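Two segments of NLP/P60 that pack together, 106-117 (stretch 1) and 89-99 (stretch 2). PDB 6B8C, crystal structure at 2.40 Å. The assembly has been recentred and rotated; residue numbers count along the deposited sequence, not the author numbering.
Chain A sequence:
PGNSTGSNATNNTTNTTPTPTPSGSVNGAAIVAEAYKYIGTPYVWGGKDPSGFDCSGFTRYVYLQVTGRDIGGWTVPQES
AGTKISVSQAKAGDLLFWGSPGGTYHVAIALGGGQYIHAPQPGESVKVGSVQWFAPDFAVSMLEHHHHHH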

# COMPACT_ATOMS: atom_id res chain seq x y z
N HIS A 106 -7.62 -4.92 2.19
CA HIS A 106 -7.10 -3.58 1.93
C HIS A 106 -5.62 -3.56 2.25
O HIS A 106 -5.15 -4.27 3.15
CB HIS A 106 -7.84 -2.52 2.75
CG HIS A 106 -7.61 -1.12 2.27
ND1 HIS A 106 -8.26 -0.60 1.17
CD2 HIS A 106 -6.80 -0.14 2.73
CE1 HIS A 106 -7.86 0.64 0.98
NE2 HIS A 106 -6.98 0.95 1.91
N VAL A 107 -4.89 -2.71 1.53
CA VAL A 107 -3.45 -2.57 1.69
C VAL A 107 -3.09 -1.10 1.48
O VAL A 107 -3.76 -0.37 0.76
CB VAL A 107 -2.68 -3.48 0.71
CG1 VAL A 107 -2.83 -2.98 -0.72
CG2 VAL A 107 -1.21 -3.57 1.09
N ALA A 108 -2.01 -0.68 2.15
CA ALA A 108 -1.48 0.67 1.98
C ALA A 108 0.03 0.62 2.16
O ALA A 108 0.59 -0.39 2.60
CB ALA A 108 -2.12 1.66 2.95
N ILE A 109 0.69 1.72 1.81
CA ILE A 109 2.13 1.85 2.00
C ILE A 109 2.39 2.67 3.26
O ILE A 109 1.89 3.80 3.39
CB ILE A 109 2.81 2.50 0.77
CG1 ILE A 109 2.80 1.53 -0.42
CG2 ILE A 109 4.24 2.91 1.11
CD1 ILE A 109 3.20 2.17 -1.72
N ALA A 110 3.16 2.11 4.18
CA ALA A 110 3.46 2.79 5.43
C ALA A 110 4.34 4.01 5.19
O ALA A 110 5.30 3.96 4.41
CB ALA A 110 4.14 1.84 6.41
N LEU A 111 4.01 5.11 5.86
CA LEU A 111 4.83 6.31 5.85
C LEU A 111 5.63 6.48 7.14
O LEU A 111 6.43 7.41 7.22
CB LEU A 111 3.96 7.55 5.64
CG LEU A 111 3.18 7.62 4.33
CD1 LEU A 111 2.39 8.91 4.28
CD2 LEU A 111 4.12 7.52 3.13
N GLY A 112 5.42 5.62 8.13
CA GLY A 112 6.02 5.82 9.43
C GLY A 112 5.21 6.79 10.27
O GLY A 112 4.58 7.71 9.73
N GLY A 113 5.20 6.59 11.58
CA GLY A 113 4.47 7.49 12.46
C GLY A 113 2.97 7.40 12.33
O GLY A 113 2.28 8.43 12.38
N GLY A 114 2.43 6.19 12.14
CA GLY A 114 0.99 6.02 12.07
C GLY A 114 0.33 6.55 10.82
O GLY A 114 -0.89 6.71 10.80
N GLN A 115 1.11 6.83 9.78
CA GLN A 115 0.60 7.40 8.54
C GLN A 115 0.82 6.43 7.39
O GLN A 115 1.77 5.64 7.39
CB GLN A 115 1.28 8.73 8.23
CG GLN A 115 1.12 9.76 9.33
CD GLN A 115 2.19 10.83 9.29
OE1 GLN A 115 2.87 11.08 10.29
NE2 GLN A 115 2.36 11.46 8.13
N TYR A 116 -0.06 6.49 6.41
CA TYR A 116 0.07 5.67 5.22
C TYR A 116 -0.49 6.43 4.03
O TYR A 116 -1.06 7.52 4.17
CB TYR A 116 -0.62 4.31 5.38
CG TYR A 116 -2.01 4.38 5.97
CD1 TYR A 116 -3.10 4.69 5.17
CD2 TYR A 116 -2.22 4.11 7.31
CE1 TYR A 116 -4.38 4.75 5.71
CE2 TYR A 116 -3.49 4.16 7.85
CZ TYR A 116 -4.56 4.48 7.05
OH TYR A 116 -5.82 4.53 7.59
N ILE A 117 -0.30 5.86 2.85
CA ILE A 117 -0.82 6.42 1.62
C ILE A 117 -1.49 5.29 0.85
O ILE A 117 -0.99 4.16 0.84
CB ILE A 117 0.29 7.10 0.79
CG1 ILE A 117 -0.24 7.59 -0.55
CG2 ILE A 117 1.49 6.17 0.61
CD1 ILE A 117 0.75 8.42 -1.32
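Stretch 2, residues 89-99: QAKAGDLLFWG

How does stretch 2 lie on stretch 1? Its strand, 95-98, runs beside the first strand of stretch 1, with the two N-to-C directions 150° apart and the axes approaching to 4.6 Å, so the pairing is antiparallel, 30° from exact alignment. L95 to W98 keep extended backbones, phi between about -97° and -126° and psi between 132° and 145°. The register sets W98 beside H106, F97 beside V107, L96 beside A108 and L95 beside I109. Hydrogen bonds run from W98 N to H106 O, from L96 N to A108 O and from A108 N to L96 O, each 2.9 Å long. Side chains alternate between the faces: W98 and L96 share one with H106 and A108, while F97 and L95 share the other with V107 and I109.

What does W98, the residue with the largest covered area, rest against? Its indole meets two aromatic side chains, H106 over a face and Y116 at an edge. H106 turns its ring edge to the indole face, with H106 CD2 3.6 Å from W98 CE3 and the planes at 86°. The indole in turn points its own edge at the face of Y116, planes at 84°, and W98 CZ2 comes within 3.8 Å of Y116 CZ. The indole also touches A108, W98 CZ3 standing 4.0 Å from A108 CB.

How is A110 enclosed? Ahead of its strand, stretch 2 makes a type II turn from K91 to D94, closed by a hydrogen bond from D94 N to K91 O of 3.1 Å. The turn grips the A110 backbone at both polar atoms: G93 N donates to A110 O at 2.8 Å, and A110 N donates to D94 O at 2.7 Å, both nearly straight. The methyl points toward stretch 2, where A110 CB lies 3.5 Å from K91 O, 3.9 Å from L96 CG and 4.3 Å from A90 CB. L96 extends the same apolar patch to the neighbouring strand of stretch 1, its CD1 3.7 Å from Y116 CB.

What fills the other face? V107 CG2 sits over the F97 ring in a CH-pi contact, 3.7 Å from the ring centroid and 22° off the normal. The same methyl, V107 CG2, is 4.1 Å from L95 CD2, which also lies 4.2 Å from I109 CG1, so L95 bridges two residues that stand on the same side of the strand.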

# COMPACT_ATOMS: atom_id res chain seq x y z
N GLN A 89 5.94 -1.84 14.43
CA GLN A 89 7.27 -2.04 13.88
C GLN A 89 7.32 -1.78 12.37
O GLN A 89 8.21 -2.31 11.69
CB GLN A 89 7.76 -3.45 14.20
CG GLN A 89 7.64 -3.80 15.67
CD GLN A 89 7.68 -5.29 15.93
OE1 GLN A 89 8.08 -6.07 15.07
NE2 GLN A 89 7.27 -5.70 17.13
N ALA A 90 6.39 -0.99 11.85
CA ALA A 90 6.35 -0.67 10.42
C ALA A 90 7.14 0.60 10.16
O ALA A 90 6.82 1.66 10.72
CB ALA A 90 4.90 -0.52 9.95
N LYS A 91 8.16 0.50 9.33
CA LYS A 91 8.94 1.65 8.90
C LYS A 91 8.41 2.16 7.56
O LYS A 91 7.56 1.53 6.91
CB LYS A 91 10.42 1.29 8.81
CG LYS A 91 10.97 0.67 10.10
CD LYS A 91 12.41 0.17 9.94
CE LYS A 91 13.41 1.31 9.89
NZ LYS A 91 14.83 0.82 9.90
N ALA A 92 8.91 3.33 7.15
CA ALA A 92 8.48 3.92 5.89
C ALA A 92 8.78 2.99 4.73
O ALA A 92 9.92 2.53 4.56
CB ALA A 92 9.18 5.27 5.69
N GLY A 93 7.76 2.69 3.93
CA GLY A 93 7.87 1.79 2.80
C GLY A 93 7.22 0.44 3.01
O GLY A 93 6.85 -0.21 2.02
N ASP A 94 7.06 -0.01 4.26
CA ASP A 94 6.45 -1.30 4.51
C ASP A 94 4.99 -1.30 4.06
O ASP A 94 4.38 -0.25 3.85
CB ASP A 94 6.53 -1.66 6.00
CG ASP A 94 7.95 -1.93 6.45
OD1 ASP A 94 8.27 -1.61 7.62
OD2 ASP A 94 8.75 -2.44 5.64
N LEU A 95 4.43 -2.49 3.92
CA LEU A 95 3.04 -2.64 3.52
C LEU A 95 2.17 -2.83 4.76
O LEU A 95 2.60 -3.45 5.73
CB LEU A 95 2.87 -3.82 2.55
CG LEU A 95 3.44 -3.63 1.14
CD1 LEU A 95 3.40 -4.92 0.35
CD2 LEU A 95 2.67 -2.54 0.41
N LEU A 96 0.96 -2.29 4.72
CA LEU A 96 0.00 -2.40 5.82
C LEU A 96 -1.26 -3.07 5.30
O LEU A 96 -1.76 -2.70 4.23
CB LEU A 96 -0.33 -1.03 6.40
CG LEU A 96 0.84 -0.15 6.82
CD1 LEU A 96 0.36 1.24 7.17
CD2 LEU A 96 1.59 -0.77 7.99
N PHE A 97 -1.78 -4.03 6.06
CA PHE A 97 -2.86 -4.90 5.59
C PHE A 97 -4.02 -4.87 6.57
O PHE A 97 -3.83 -5.01 7.79
CB PHE A 97 -2.36 -6.34 5.40
CG PHE A 97 -1.44 -6.50 4.23
CD1 PHE A 97 -0.07 -6.34 4.38
CD2 PHE A 97 -1.94 -6.80 2.97
CE1 PHE A 97 0.78 -6.49 3.30
CE2 PHE A 97 -1.10 -6.95 1.89
CZ PHE A 97 0.26 -6.79 2.05
N TRP A 98 -5.22 -4.69 6.02
CA TRP A 98 -6.47 -4.83 6.76
C TRP A 98 -7.04 -6.21 6.52
O TRP A 98 -7.04 -6.71 5.39
CB TRP A 98 -7.49 -3.79 6.30
CG TRP A 98 -7.28 -2.40 6.80
CD1 TRP A 98 -8.07 -1.72 7.69
CD2 TRP A 98 -6.23 -1.49 6.43
NE1 TRP A 98 -7.58 -0.46 7.89
CE2 TRP A 98 -6.45 -0.29 7.14
CE3 TRP A 98 -5.13 -1.59 5.58
CZ2 TRP A 98 -5.60 0.81 7.01
CZ3 TRP A 98 -4.29 -0.49 5.46
CH2 TRP A 98 -4.53 0.69 6.17
N GLY A 99 -7.57 -6.82 7.57
CA GLY A 99 -8.10 -8.16 7.50
C GLY A 99 -7.13 -9.18 8.05
O GLY A 99 -6.00 -8.88 8.45